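PDB 5KRP: frutapin from Artocarpus altilis, which probably binds carbohydrate, as a breadfruit lectin with a jacalin-like domain, here without a sugar ligand. Local coordinates for residues L32-I38 / P112-E116. Residues are numbered along the deposited sequence; the frame is centred on the assembly and turned at random.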
loop_
_atom_site.group_PDB
_atom_site.type_symbol
_atom_site.label_atom_id
_atom_site.label_comp_id
_atom_site.label_asym_id
_atom_site.label_seq_id
_atom_site.Cartn_x
_atom_site.Cartn_y
_atom_site.Cartn_z
ATOM N N LEU A 32 13.080 23.043 12.418
ATOM C CA LEU A 32 12.188 23.344 13.466
ATOM C C LEU A 32 12.791 24.429 14.341
ATOM O O LEU A 32 13.986 24.715 14.221
ATOM C CB LEU A 32 11.854 22.068 14.237
ATOM C CG LEU A 32 12.940 21.282 14.883
ATOM C CD1 LEU A 32 13.256 21.875 16.291
ATOM C CD2 LEU A 32 12.537 19.846 15.078
ATOM N N SER A 33 11.926 25.062 15.150
ATOM C CA SER A 33 12.410 25.978 16.238
ATOM C C SER A 33 11.953 25.453 17.584
ATOM O O SER A 33 10.964 24.692 17.684
ATOM C CB SER A 33 11.978 27.414 16.014
ATOM O OG SER A 33 10.612 27.576 16.287
ATOM N N TYR A 34 12.734 25.756 18.623
ATOM C CA TYR A 34 12.442 25.295 19.948
ATOM C C TYR A 34 13.012 26.235 21.033
ATOM O O TYR A 34 13.966 26.997 20.767
ATOM C CB TYR A 34 13.021 23.935 20.223
ATOM C CG TYR A 34 14.530 23.879 20.199
ATOM C CD1 TYR A 34 15.235 23.765 18.985
ATOM C CD2 TYR A 34 15.278 23.934 21.416
ATOM C CE1 TYR A 34 16.647 23.716 18.970
ATOM C CE2 TYR A 34 16.680 23.917 21.398
ATOM C CZ TYR A 34 17.339 23.764 20.179
ATOM O OH TYR A 34 18.711 23.724 20.116
ATOM N N LYS A 35 12.394 26.101 22.203
ATOM C CA LYS A 35 13.003 26.563 23.484
ATOM C C LYS A 35 12.321 25.774 24.612
ATOM O O LYS A 35 12.671 24.613 24.848
ATOM C CB LYS A 35 12.923 28.143 23.557
ATOM C CG LYS A 35 13.739 28.701 24.735
ATOM C CD LYS A 35 15.225 28.673 24.436
ATOM C CE LYS A 35 16.091 28.948 25.689
ATOM N NZ LYS A 35 17.498 29.327 25.325
ATOM N N GLU A 36 11.257 26.306 25.216
ATOM C CA GLU A 36 10.516 25.550 26.205
ATOM C C GLU A 36 9.649 24.452 25.567
ATOM O O GLU A 36 9.254 23.485 26.217
ATOM C CB GLU A 36 9.627 26.511 27.021
ATOM C CG GLU A 36 10.492 27.442 27.880
ATOM C CD GLU A 36 10.962 28.713 27.197
ATOM O OE1 GLU A 36 10.570 29.096 26.042
ATOM O OE2 GLU A 36 11.713 29.420 27.907
ATOM N N ALA A 37 9.310 24.687 24.322
ATOM C CA ALA A 37 8.453 23.741 23.577
ATOM C C ALA A 37 8.960 23.778 22.142
ATOM O O ALA A 37 9.850 24.558 21.809
ATOM C CB ALA A 37 7.011 24.163 23.659
ATOM N N ILE A 38 8.302 23.026 21.241
ATOM C CA ILE A 38 8.549 23.199 19.829
ATOM C C ILE A 38 7.646 24.269 19.248
ATOM O O ILE A 38 6.403 24.288 19.496
ATOM C CB ILE A 38 8.298 21.824 19.071
ATOM C CG1 ILE A 38 9.095 20.683 19.674
ATOM C CG2 ILE A 38 8.495 22.020 17.571
ATOM C CD1 ILE A 38 10.590 20.799 19.625
ATOM N N PRO A 112 17.312 15.337 21.736
ATOM C CA PRO A 112 15.993 16.052 21.894
ATOM C C PRO A 112 16.097 17.580 21.687
ATOM O O PRO A 112 17.118 18.200 22.008
ATOM C CB PRO A 112 15.633 15.718 23.316
ATOM C CG PRO A 112 16.989 15.611 24.032
ATOM C CD PRO A 112 17.892 14.928 23.035
ATOM N N TYR A 113 15.068 18.161 21.078
ATOM C CA TYR A 113 14.907 19.584 20.936
ATOM C C TYR A 113 13.782 19.948 21.832
ATOM O O TYR A 113 12.779 19.242 21.841
ATOM C CB TYR A 113 14.537 19.915 19.525
ATOM C CG TYR A 113 15.620 19.437 18.546
ATOM C CD1 TYR A 113 16.893 20.001 18.536
ATOM C CD2 TYR A 113 15.372 18.367 17.676
ATOM C CE1 TYR A 113 17.877 19.558 17.629
ATOM C CE2 TYR A 113 16.356 17.915 16.795
ATOM C CZ TYR A 113 17.591 18.495 16.778
ATOM O OH TYR A 113 18.530 17.985 15.912
ATOM N N GLY A 114 13.919 21.028 22.615
ATOM C CA GLY A 114 12.835 21.421 23.477
ATOM C C GLY A 114 13.047 20.921 24.890
ATOM O O GLY A 114 14.181 20.647 25.295
ATOM N N GLU A 115 11.975 20.802 25.656
ATOM C CA GLU A 115 12.088 20.246 27.002
ATOM C C GLU A 115 11.363 18.939 27.158
ATOM O O GLU A 115 10.189 18.854 26.838
ATOM C CB GLU A 115 11.526 21.207 28.061
ATOM C CG GLU A 115 12.260 22.562 28.039
ATOM C CD GLU A 115 11.743 23.581 29.086
ATOM O OE1 GLU A 115 10.627 23.400 29.642
ATOM O OE2 GLU A 115 12.461 24.589 29.310
ATOM N N GLU A 116 12.026 17.986 27.770
ATOM C CA GLU A 116 11.441 16.645 28.033
ATOM C C GLU A 116 10.546 16.631 29.257
ATOM O O GLU A 116 10.870 16.060 30.279
ATOM C CB GLU A 116 12.511 15.568 28.020
ATOM C CG GLU A 116 13.264 15.519 26.677
ATOM C CD GLU A 116 14.168 14.299 26.551
ATOM O OE1 GLU A 116 14.890 14.021 27.530
ATOM O OE2 GLU A 116 14.150 13.589 25.502
#
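Tyr34 lays one face of its ring over the start of the Tyr113 side chain, and this aromatic corner is the heart of the contact. Tyr113 CB sits 4.2 Å from the centroid of the Tyr34 ring, 22° off its normal, a CH-pi contact. The two rings themselves meet obliquely, planes 46° apart, with Tyr34 CE1 3.7 Å from Tyr113 CD1. Tyr34 reaches this place because its CG is turned between the backbone N and the carbonyl carbon (chi1 64°), which lays the ring against Tyr113 CB and the backbone N of Gly114; its CD2 comes to 3.4 Å from Gly114 N.

Aliphatic packing continues with the buried Leu32 and Ile38. Leu32 CD1 and Ile38 CD1 each rest 4.0 Å from Tyr113 CB, the Leu32 and Tyr113 side chains crossing at about a right angle. Tyr113 O takes its hydrogen bond from Ser99 OG.

At the 35-37 turn, backbone and acidic side chains meet without direct polar bonds. Gly114 CA makes a CA-H...O contact of 3.5 Å with Lys35 O. Glu115, extended beyond CG, runs beside Glu36, its CG 3.6 Å from Glu36 O. The carboxylates do not touch, Glu36 OE2 and Glu115 OE2 being 5.1 Å apart; Glu115 OE1 forms a salt bridge with Arg98, whose NE bonds Glu36 O.

No hydrogen bond joins the two segments directly. Strands 26-34 and 109-114 belong to different four-stranded antiparallel sheets of the jacalin-like beta-prism, joined here by aromatic and aliphatic packing, with Arg98 bridging the acidic end and probably offsetting the charge of Glu115, so easing its closeness to Glu36.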